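Side-chain contacts in segregation and condensation protein B (Chlorobium tepidum TLS, PDB 1T6S), which probably acts in chromosome partitioning during cell division, as a winged helix-turn-helix partner of the bacterial SMC complex: residues 40-45 with 66-71; 47-52 with 59-64; 97-102 with 123-128. All blocks are in the same frame, centred on the assembly; numbering follows the deposited sequence.

Interaction 1. Residues 40-45 with 66-71; sequences ELQEAV and GGYRFL. With NO3 (nitrate ion), chain H.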
loop_
_atom_site.group_PDB
_atom_site.type_symbol
_atom_site.label_atom_id
_atom_site.label_comp_id
_atom_site.label_asym_id
_atom_site.label_seq_id
_atom_site.Cartn_x
_atom_site.Cartn_y
_atom_site.Cartn_z
ATOM N N GLU A 40 32.859 -18.368 -13.205
ATOM C CA GLU A 40 32.288 -19.434 -14.025
ATOM C C GLU A 40 30.800 -19.191 -14.273
ATOM O O GLU A 40 30.315 -19.401 -15.380
ATOM C CB GLU A 40 32.500 -20.808 -13.357
ATOM C CG GLU A 40 31.832 -21.983 -14.090
ATOM C CD GLU A 40 31.931 -23.308 -13.338
ATOM O OE1 GLU A 40 32.136 -23.298 -12.104
ATOM O OE2 GLU A 40 31.789 -24.374 -13.977
ATOM N N LEU A 41 30.082 -18.716 -13.254
ATOM C CA LEU A 41 28.644 -18.470 -13.399
ATOM C C LEU A 41 28.362 -17.360 -14.400
ATOM O O LEU A 41 27.451 -17.462 -15.225
ATOM C CB LEU A 41 28.016 -18.093 -12.056
ATOM C CG LEU A 41 26.578 -18.553 -11.768
ATOM C CD1 LEU A 41 25.903 -17.551 -10.849
ATOM C CD2 LEU A 41 25.774 -18.714 -13.049
ATOM N N GLN A 42 29.132 -16.285 -14.314
ATOM C CA GLN A 42 28.945 -15.161 -15.221
ATOM C C GLN A 42 29.237 -15.572 -16.659
ATOM O O GLN A 42 28.595 -15.085 -17.592
ATOM C CB GLN A 42 29.857 -14.001 -14.817
ATOM C CG GLN A 42 29.670 -12.767 -15.680
ATOM C CD GLN A 42 28.227 -12.272 -15.662
ATOM O OE1 GLN A 42 27.690 -11.907 -14.612
ATOM N NE2 GLN A 42 27.593 -12.269 -16.830
ATOM N N GLU A 43 30.215 -16.466 -16.821
ATOM C CA GLU A 43 30.625 -16.982 -18.134
ATOM C C GLU A 43 29.511 -17.830 -18.743
ATOM O O GLU A 43 29.315 -17.832 -19.956
ATOM C CB GLU A 43 31.899 -17.823 -17.972
ATOM C CG GLU A 43 32.855 -17.807 -19.147
ATOM C CD GLU A 43 34.273 -18.273 -18.764
ATOM O OE1 GLU A 43 34.449 -19.475 -18.415
ATOM O OE2 GLU A 43 35.209 -17.428 -18.807
ATOM N N ALA A 44 28.783 -18.561 -17.900
ATOM C CA ALA A 44 27.686 -19.398 -18.382
ATOM C C ALA A 44 26.546 -18.476 -18.794
ATOM O O ALA A 44 25.890 -18.694 -19.810
ATOM C CB ALA A 44 27.229 -20.356 -17.283
ATOM N N VAL A 45 26.318 -17.438 -17.999
ATOM C CA VAL A 45 25.270 -16.481 -18.294
ATOM C C VAL A 45 25.591 -15.754 -19.598
ATOM O O VAL A 45 24.696 -15.523 -20.403
ATOM C CB VAL A 45 25.120 -15.472 -17.138
ATOM C CG1 VAL A 45 24.239 -14.307 -17.555
ATOM C CG2 VAL A 45 24.527 -16.179 -15.931
ATOM N N GLY A 66 24.170 -8.764 -7.607
ATOM C CA GLY A 66 24.354 -10.148 -7.209
ATOM C C GLY A 66 23.192 -11.083 -7.493
ATOM O O GLY A 66 23.246 -12.253 -7.114
ATOM N N GLY A 67 22.140 -10.578 -8.139
ATOM C CA GLY A 67 20.997 -11.408 -8.482
ATOM C C GLY A 67 20.748 -11.370 -9.984
ATOM O O GLY A 67 20.666 -10.288 -10.569
ATOM N N TYR A 68 20.646 -12.534 -10.624
ATOM C CA TYR A 68 20.393 -12.563 -12.064
ATOM C C TYR A 68 18.903 -12.634 -12.369
ATOM O O TYR A 68 18.161 -13.332 -11.684
ATOM C CB TYR A 68 21.077 -13.764 -12.736
ATOM C CG TYR A 68 22.589 -13.734 -12.735
ATOM C CD1 TYR A 68 23.322 -14.285 -11.677
ATOM C CD2 TYR A 68 23.291 -13.156 -13.796
ATOM C CE1 TYR A 68 24.728 -14.258 -11.682
ATOM C CE2 TYR A 68 24.688 -13.120 -13.808
ATOM C CZ TYR A 68 25.398 -13.669 -12.754
ATOM O OH TYR A 68 26.778 -13.613 -12.770
ATOM N N ARG A 69 18.465 -11.906 -13.391
ATOM C CA ARG A 69 17.058 -11.955 -13.806
ATOM C C ARG A 69 16.944 -11.574 -15.276
ATOM O O ARG A 69 17.809 -10.889 -15.817
ATOM C CB ARG A 69 16.181 -11.012 -12.965
ATOM C CG ARG A 69 16.220 -9.528 -13.369
ATOM C CD ARG A 69 17.610 -8.903 -13.260
ATOM N NE ARG A 69 18.204 -8.883 -11.911
ATOM C CZ ARG A 69 17.720 -8.228 -10.852
ATOM N NH1 ARG A 69 16.599 -7.527 -10.932
ATOM N NH2 ARG A 69 18.403 -8.214 -9.713
ATOM N N PHE A 70 15.879 -12.038 -15.917
ATOM C CA PHE A 70 15.610 -11.716 -17.309
ATOM C C PHE A 70 14.964 -10.349 -17.371
ATOM O O PHE A 70 14.230 -9.962 -16.459
ATOM C CB PHE A 70 14.628 -12.720 -17.917
ATOM C CG PHE A 70 15.277 -13.957 -18.462
ATOM C CD1 PHE A 70 15.481 -15.068 -17.651
ATOM C CD2 PHE A 70 15.709 -14.001 -19.791
ATOM C CE1 PHE A 70 16.106 -16.214 -18.150
ATOM C CE2 PHE A 70 16.336 -15.143 -20.304
ATOM C CZ PHE A 70 16.535 -16.250 -19.481
ATOM N N LEU A 71 15.239 -9.623 -18.445
ATOM C CA LEU A 71 14.645 -8.305 -18.688
ATOM C C LEU A 71 14.439 -8.210 -20.200
ATOM O O LEU A 71 15.250 -8.739 -20.962
ATOM C CB LEU A 71 15.588 -7.192 -18.218
ATOM C CG LEU A 71 15.131 -6.255 -17.095
ATOM C CD1 LEU A 71 14.557 -7.024 -15.921
ATOM C CD2 LEU A 71 16.332 -5.422 -16.651
HETATM N N NO3 H . 25.123 -9.814 -17.161
HETATM O O1 NO3 H . 26.036 -9.717 -17.996
HETATM O O2 NO3 H . 24.718 -8.791 -16.681
HETATM O O3 NO3 H . 24.726 -10.924 -16.903
#
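Y68 does nearly all the reaching here: its ring runs from strand 67-72 to helix 38-55 and ends among L41, Q42 and V45. The packed side is apolar. CG2 of V45 lies over one face of the Y68 ring, 4.1 Å from the centroid and displaced toward the rim, a CH-pi contact. The L41 and Y68 side chains come at each other from opposite directions, CD1 of L41 stopping obliquely beside the ring, 3.6 Å from CE1 of Y68. Behind it, L41 also leans on L12, L25, L28 and F36, so the leucine belongs to the interior shared by the first three helices.

The strand and helix segments run almost parallel, their axes 6° apart, with a closest approach of 11.6 Å; a long side chain is needed to span that gap. This is the packing expected where the third helix of a winged helix-turn-helix lies against its beta hairpin, here strands 59-64 and 67-72.

Toward the looser, partly exposed side the contact turns polar. The hydroxyl OH of Y68 donates to OE1 of Q42 at 2.7 Å, reaching the oxygen from above its carbonyl plane, 55° out of it, while OE1 itself sits in the plane of the tyrosine ring, at its edge. The Q42 chain is bent at its second torsion (chi2 57°), which turns OE1 toward the hydroxyl, the amide tilted against the ring. Replacing Y68 with an alanine would probably open a gap between V45 and L41 and deprive OE1 of Q42 of its hydroxyl donor, with the amide freer to turn. NE2 of Q42, on the other branch of the amide, donates to OD1 of D46 and, at 3.2 Å, to O3 of a nitrate ion probably picked up from the crystallisation liquor.

Interaction 2. Residues 47-52 with 59-64; sequences ELNRDY and FRIHAI. With NO3 (nitrate ion), chain L; NO3 (nitrate ion), chain H.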
loop_
_atom_site.group_PDB
_atom_site.type_symbol
_atom_site.label_atom_id
_atom_site.label_comp_id
_atom_site.label_asym_id
_atom_site.label_seq_id
_atom_site.Cartn_x
_atom_site.Cartn_y
_atom_site.Cartn_z
ATOM N N GLU A 47 27.225 -16.888 -22.173
ATOM C CA GLU A 47 26.947 -17.796 -23.288
ATOM C C GLU A 47 25.457 -17.805 -23.635
ATOM O O GLU A 47 25.089 -17.731 -24.810
ATOM C CB GLU A 47 27.423 -19.225 -22.972
ATOM C CG GLU A 47 27.091 -20.235 -24.079
ATOM C CD GLU A 47 27.876 -21.547 -23.985
ATOM O OE1 GLU A 47 28.756 -21.670 -23.095
ATOM O OE2 GLU A 47 27.613 -22.458 -24.822
ATOM N N LEU A 48 24.605 -17.883 -22.613
ATOM C CA LEU A 48 23.166 -17.874 -22.840
ATOM C C LEU A 48 22.798 -16.561 -23.546
ATOM O O LEU A 48 22.097 -16.573 -24.562
ATOM C CB LEU A 48 22.399 -17.995 -21.509
ATOM C CG LEU A 48 22.469 -19.339 -20.752
ATOM C CD1 LEU A 48 21.741 -19.243 -19.411
ATOM C CD2 LEU A 48 21.858 -20.437 -21.614
ATOM N N ASN A 49 23.258 -15.435 -23.007
ATOM C CA ASN A 49 22.963 -14.138 -23.621
ATOM C C ASN A 49 23.474 -14.100 -25.066
ATOM O O ASN A 49 22.871 -13.451 -25.925
ATOM C CB ASN A 49 23.571 -12.985 -22.807
ATOM C CG ASN A 49 22.683 -12.558 -21.626
ATOM O OD1 ASN A 49 21.446 -12.620 -21.706
ATOM N ND2 ASN A 49 23.313 -12.104 -20.543
ATOM N N ARG A 50 24.575 -14.794 -25.343
ATOM C CA ARG A 50 25.081 -14.832 -26.712
ATOM C C ARG A 50 24.090 -15.594 -27.600
ATOM O O ARG A 50 23.827 -15.186 -28.739
ATOM C CB ARG A 50 26.481 -15.455 -26.766
ATOM C CG ARG A 50 27.594 -14.410 -26.820
ATOM C CD ARG A 50 28.971 -15.028 -27.118
ATOM N NE ARG A 50 29.535 -15.732 -25.967
ATOM C CZ ARG A 50 30.066 -15.127 -24.910
ATOM N NH1 ARG A 50 30.114 -13.804 -24.847
ATOM N NH2 ARG A 50 30.550 -15.849 -23.914
ATOM N N ASP A 51 23.519 -16.681 -27.082
ATOM C CA ASP A 51 22.530 -17.452 -27.844
ATOM C C ASP A 51 21.247 -16.652 -28.086
ATOM O O ASP A 51 20.601 -16.807 -29.129
ATOM C CB ASP A 51 22.162 -18.759 -27.123
ATOM C CG ASP A 51 23.283 -19.792 -27.160
ATOM O OD1 ASP A 51 23.889 -19.969 -28.243
ATOM O OD2 ASP A 51 23.547 -20.438 -26.108
ATOM N N TYR A 52 20.872 -15.818 -27.111
ATOM C CA TYR A 52 19.666 -14.979 -27.231
ATOM C C TYR A 52 19.888 -13.975 -28.357
ATOM O O TYR A 52 19.000 -13.726 -29.175
ATOM C CB TYR A 52 19.390 -14.234 -25.911
ATOM C CG TYR A 52 19.098 -15.154 -24.740
ATOM C CD1 TYR A 52 19.353 -14.744 -23.421
ATOM C CD2 TYR A 52 18.644 -16.463 -24.950
ATOM C CE1 TYR A 52 19.185 -15.621 -22.341
ATOM C CE2 TYR A 52 18.468 -17.348 -23.876
ATOM C CZ TYR A 52 18.749 -16.920 -22.580
ATOM O OH TYR A 52 18.651 -17.807 -21.537
ATOM N N PHE A 59 14.760 -10.788 -25.040
ATOM C CA PHE A 59 15.128 -10.643 -23.636
ATOM C C PHE A 59 16.587 -11.020 -23.381
ATOM O O PHE A 59 17.238 -11.658 -24.218
ATOM C CB PHE A 59 14.197 -11.497 -22.766
ATOM C CG PHE A 59 13.964 -12.884 -23.305
ATOM C CD1 PHE A 59 14.952 -13.849 -23.234
ATOM C CD2 PHE A 59 12.751 -13.212 -23.905
ATOM C CE1 PHE A 59 14.737 -15.126 -23.751
ATOM C CE2 PHE A 59 12.525 -14.489 -24.425
ATOM C CZ PHE A 59 13.518 -15.441 -24.346
ATOM N N ARG A 60 17.091 -10.620 -22.218
ATOM C CA ARG A 60 18.477 -10.899 -21.824
ATOM C C ARG A 60 18.568 -11.073 -20.328
ATOM O O ARG A 60 17.759 -10.518 -19.584
ATOM C CB ARG A 60 19.415 -9.735 -22.194
ATOM C CG ARG A 60 19.548 -9.426 -23.677
ATOM C CD ARG A 60 20.332 -10.486 -24.436
ATOM N NE ARG A 60 20.540 -10.099 -25.834
ATOM C CZ ARG A 60 19.615 -10.175 -26.785
ATOM N NH1 ARG A 60 18.402 -10.640 -26.500
ATOM N NH2 ARG A 60 19.892 -9.758 -28.021
ATOM N N ILE A 61 19.563 -11.840 -19.891
ATOM C CA ILE A 61 19.800 -12.029 -18.469
ATOM C C ILE A 61 20.755 -10.915 -17.997
ATOM O O ILE A 61 21.801 -10.665 -18.604
ATOM C CB ILE A 61 20.431 -13.420 -18.157
ATOM C CG1 ILE A 61 19.412 -14.534 -18.460
ATOM C CG2 ILE A 61 20.856 -13.474 -16.696
ATOM C CD1 ILE A 61 20.006 -15.936 -18.510
ATOM N N HIS A 62 20.367 -10.250 -16.912
ATOM C CA HIS A 62 21.127 -9.162 -16.311
ATOM C C HIS A 62 21.542 -9.461 -14.866
ATOM O O HIS A 62 20.756 -9.979 -14.055
ATOM C CB HIS A 62 20.292 -7.876 -16.309
ATOM C CG HIS A 62 19.979 -7.350 -17.675
ATOM N ND1 HIS A 62 20.683 -6.316 -18.251
ATOM C CD2 HIS A 62 19.030 -7.704 -18.573
ATOM C CE1 HIS A 62 20.178 -6.052 -19.442
ATOM N NE2 HIS A 62 19.174 -6.880 -19.661
ATOM N N ALA A 63 22.781 -9.107 -14.549
ATOM C CA ALA A 63 23.325 -9.288 -13.213
ATOM C C ALA A 63 23.079 -7.986 -12.467
ATOM O O ALA A 63 23.782 -6.997 -12.692
ATOM C CB ALA A 63 24.824 -9.564 -13.293
ATOM N N ILE A 64 22.075 -7.971 -11.597
ATOM C CA ILE A 64 21.775 -6.763 -10.829
ATOM C C ILE A 64 22.003 -7.032 -9.345
ATOM O O ILE A 64 21.312 -7.855 -8.751
ATOM C CB ILE A 64 20.302 -6.292 -11.018
ATOM C CG1 ILE A 64 19.942 -6.212 -12.507
ATOM C CG2 ILE A 64 20.122 -4.921 -10.398
ATOM C CD1 ILE A 64 20.895 -5.374 -13.334
HETATM N N NO3 L . 23.035 -5.341 -16.101
HETATM O O1 NO3 L . 21.981 -4.707 -16.249
HETATM O O2 NO3 L . 23.824 -4.911 -15.324
HETATM O O3 NO3 L . 23.180 -6.349 -16.758
HETATM N N NO3 H . 25.123 -9.814 -17.161
HETATM O O1 NO3 H . 26.036 -9.717 -17.996
HETATM O O2 NO3 H . 24.718 -8.791 -16.681
HETATM O O3 NO3 H . 24.726 -10.924 -16.903
#
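F59 meets Y52 edge-on: the edge of its ring points at the tyrosine face in a T-shaped stack, with the F59 and Y52 centroids 5.5 Å apart and the planes at 71°. The opposite face of Y52 is covered by the backbone O of L48, and its hydroxyl is bonded to E13 of helix 2-18, so the ring is held from several sides.

Next along the strand, R60 folds back. Its NH1 donates to O of F59 at 2.8 Å, with that oxygen in the guanidinium plane, and CB of Y52 lies over a face of the same group. NH2 of R60 forms a salt bridge with E53, one turn beyond N49.

I61 is gripped by its backbone. The amide of N49 works like a second peptide edge: OD1 accepts from N of I61 at 2.7 Å, and ND2 donates to O of I61 at 2.8 Å. Both bonds are fairly straight and lie on lone pairs in the carbonyl planes, which fixes the rotation of the asparagine amide. N49 does not point its CB at the strand; chi1 of -83°, CG anti to the carbonyl carbon, swings the amide over to it. The I61 side chain goes to the apolar side, where CD1 meets CD1 of L48 at 3.8 Å and sits at the edge of the Y52 ring.

At H62 the helix gives way to nitrate ions, probably from the crystallisation liquor. ND1 of H62 points at two oxygens of one, 2.9 Å from O1, an ion also held by R140 of the second subunit. N of A63 donates to O2 of the other, which NE2 of Q42 also holds.

A helix lying along the first strand of an antiparallel hairpin and running nearly opposite to it (157°) is the layout of a winged helix-turn-helix, with helix 38-55 third and strand 59-64 opening the wing.

Interaction 3. Residues 97-102 with 123-128; sequences LEVLAV and DYSIDR. With NO3 (nitrate ion), chain C.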
loop_
_atom_site.group_PDB
_atom_site.type_symbol
_atom_site.label_atom_id
_atom_site.label_comp_id
_atom_site.label_asym_id
_atom_site.label_seq_id
_atom_site.Cartn_x
_atom_site.Cartn_y
_atom_site.Cartn_z
ATOM N N LEU A 97 -2.383 7.076 -4.163
ATOM C CA LEU A 97 -1.171 7.255 -3.374
ATOM C C LEU A 97 -0.997 8.675 -2.827
ATOM O O LEU A 97 -0.630 8.852 -1.660
ATOM C CB LEU A 97 0.062 6.859 -4.203
ATOM C CG LEU A 97 0.178 5.342 -4.429
ATOM C CD1 LEU A 97 1.448 5.052 -5.212
ATOM C CD2 LEU A 97 0.222 4.610 -3.094
ATOM N N GLU A 98 -1.249 9.678 -3.669
ATOM C CA GLU A 98 -1.131 11.086 -3.248
ATOM C C GLU A 98 -2.130 11.436 -2.132
ATOM O O GLU A 98 -1.767 12.078 -1.151
ATOM C CB GLU A 98 -1.357 12.044 -4.437
ATOM C CG GLU A 98 -0.201 12.116 -5.431
ATOM C CD GLU A 98 -0.424 13.130 -6.570
ATOM O OE1 GLU A 98 0.509 13.330 -7.383
ATOM O OE2 GLU A 98 -1.526 13.724 -6.658
ATOM N N VAL A 99 -3.381 11.019 -2.295
ATOM C CA VAL A 99 -4.374 11.303 -1.276
ATOM C C VAL A 99 -3.962 10.565 0.022
ATOM O O VAL A 99 -3.983 11.141 1.113
ATOM C CB VAL A 99 -5.809 10.884 -1.737
ATOM C CG1 VAL A 99 -6.802 10.991 -0.570
ATOM C CG2 VAL A 99 -6.266 11.781 -2.886
ATOM N N LEU A 100 -3.554 9.303 -0.105
ATOM C CA LEU A 100 -3.104 8.522 1.045
ATOM C C LEU A 100 -1.967 9.238 1.765
ATOM O O LEU A 100 -1.899 9.259 2.994
ATOM C CB LEU A 100 -2.572 7.154 0.613
ATOM C CG LEU A 100 -3.081 5.967 1.427
ATOM C CD1 LEU A 100 -2.276 4.718 1.072
ATOM C CD2 LEU A 100 -3.021 6.262 2.899
ATOM N N ALA A 101 -1.055 9.798 0.976
ATOM C CA ALA A 101 0.094 10.526 1.489
ATOM C C ALA A 101 -0.351 11.768 2.257
ATOM O O ALA A 101 0.192 12.067 3.316
ATOM C CB ALA A 101 1.014 10.938 0.317
ATOM N N VAL A 102 -1.331 12.491 1.710
ATOM C CA VAL A 102 -1.858 13.695 2.351
ATOM C C VAL A 102 -2.515 13.340 3.691
ATOM O O VAL A 102 -2.342 14.043 4.690
ATOM C CB VAL A 102 -2.881 14.425 1.435
ATOM C CG1 VAL A 102 -3.477 15.639 2.170
ATOM C CG2 VAL A 102 -2.185 14.903 0.147
ATOM N N ASP A 123 -11.953 13.892 -6.694
ATOM C CA ASP A 123 -12.251 12.560 -7.212
ATOM C C ASP A 123 -12.840 11.612 -6.160
ATOM O O ASP A 123 -13.428 12.056 -5.168
ATOM C CB ASP A 123 -10.968 11.961 -7.795
ATOM C CG ASP A 123 -9.866 11.810 -6.755
ATOM O OD1 ASP A 123 -8.728 11.469 -7.142
ATOM O OD2 ASP A 123 -10.137 12.025 -5.552
ATOM N N TYR A 124 -12.688 10.306 -6.378
ATOM C CA TYR A 124 -13.211 9.322 -5.439
ATOM C C TYR A 124 -12.118 8.612 -4.654
ATOM O O TYR A 124 -12.328 7.504 -4.174
ATOM C CB TYR A 124 -14.038 8.252 -6.162
ATOM C CG TYR A 124 -15.226 8.781 -6.933
ATOM C CD1 TYR A 124 -15.150 8.977 -8.312
ATOM C CD2 TYR A 124 -16.429 9.076 -6.289
ATOM C CE1 TYR A 124 -16.242 9.452 -9.032
ATOM C CE2 TYR A 124 -17.529 9.555 -7.003
ATOM C CZ TYR A 124 -17.426 9.737 -8.374
ATOM O OH TYR A 124 -18.499 10.197 -9.091
ATOM N N SER A 125 -10.957 9.237 -4.514
ATOM C CA SER A 125 -9.869 8.593 -3.791
ATOM C C SER A 125 -10.217 8.222 -2.359
ATOM O O SER A 125 -9.835 7.153 -1.882
ATOM C CB SER A 125 -8.624 9.476 -3.831
ATOM O OG SER A 125 -8.057 9.441 -5.129
ATOM N N ILE A 126 -10.930 9.096 -1.660
ATOM C CA ILE A 126 -11.316 8.767 -0.290
ATOM C C ILE A 126 -12.178 7.512 -0.262
ATOM O O ILE A 126 -11.961 6.631 0.570
ATOM C CB ILE A 126 -12.102 9.907 0.386
ATOM C CG1 ILE A 126 -11.142 11.022 0.795
ATOM C CG2 ILE A 126 -12.864 9.374 1.608
ATOM C CD1 ILE A 126 -10.589 11.776 -0.351
ATOM N N ASP A 127 -13.170 7.431 -1.149
ATOM C CA ASP A 127 -14.022 6.250 -1.166
ATOM C C ASP A 127 -13.193 5.003 -1.470
ATOM O O ASP A 127 -13.391 3.953 -0.854
ATOM C CB ASP A 127 -15.141 6.366 -2.215
ATOM C CG ASP A 127 -16.283 7.268 -1.771
ATOM O OD1 ASP A 127 -16.509 7.408 -0.551
ATOM O OD2 ASP A 127 -16.968 7.825 -2.651
ATOM N N ARG A 128 -12.261 5.120 -2.411
ATOM C CA ARG A 128 -11.425 3.977 -2.775
ATOM C C ARG A 128 -10.561 3.531 -1.603
ATOM O O ARG A 128 -10.454 2.338 -1.320
ATOM C CB ARG A 128 -10.558 4.312 -3.999
ATOM C CG ARG A 128 -11.369 4.622 -5.245
ATOM C CD ARG A 128 -10.540 4.465 -6.525
ATOM N NE ARG A 128 -9.382 5.361 -6.557
ATOM C CZ ARG A 128 -9.402 6.627 -6.957
ATOM N NH1 ARG A 128 -10.534 7.171 -7.378
ATOM N NH2 ARG A 128 -8.283 7.343 -6.921
HETATM N N NO3 C . -13.768 10.966 -2.391
HETATM O O1 NO3 C . -14.544 11.932 -2.197
HETATM O O2 NO3 C . -12.610 11.224 -2.535
HETATM O O3 NO3 C . -14.246 9.864 -2.416
#
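N of I126, a residue that also packs on V99, donates to O2 of a nitrate ion at 2.8 Å, and N of D127 donates to O3 of the same ion at 2.9 Å. The nitrate, probably from the crystallisation liquor, therefore sits at the start of helix 125-131, where K111 adds a further bond.

The preceding turn is tied by D123. Its OD2 accepts from N of S125 at 3.1 Å, closing an Asx turn, and OD1 accepts from OG of S125 at 2.9 Å; both donors come from above the carboxylate plane. The CB of S125 faces helix 87-106, while its OG is turned to D123. There CG2 of V99 presses on CB of S125 at 3.4 Å, tighter than an ordinary van der Waals contact. The other branch, CG1, which V99 holds anti to its backbone N (chi1 171°), meets CD1 of I126 at 3.9 Å, the two side chains crossing at about a right angle.

Between these two segments no hydrogen bond crosses; V99 meets S125 and I126 through carbon atoms, while S125 finds its polar partner in D123, and the helix-start amides together with K111 are likely to attract anions.

How the interactions relate
Interactions 1 and 2 are neighbours, their centres about 7 Å apart. Both pack helix 38-55 against one hairpin, interaction 1 on the helix's earlier turns and strand 67-72, interaction 2 on later turns and strand 59-64; they are joined by backbone pairing between the strands and by a nitrate both touch. Along the chain, the strand of interaction 2 comes before that of interaction 1. Interaction 3 follows both in sequence and lies about 41 Å away, centre to centre, on the opposite side of the chain's centre. It joins helices 87-106 and 125-131, near the second subunit. The elongated chain thus has two well-separated packed units, each consistent with a winged helix-turn-helix.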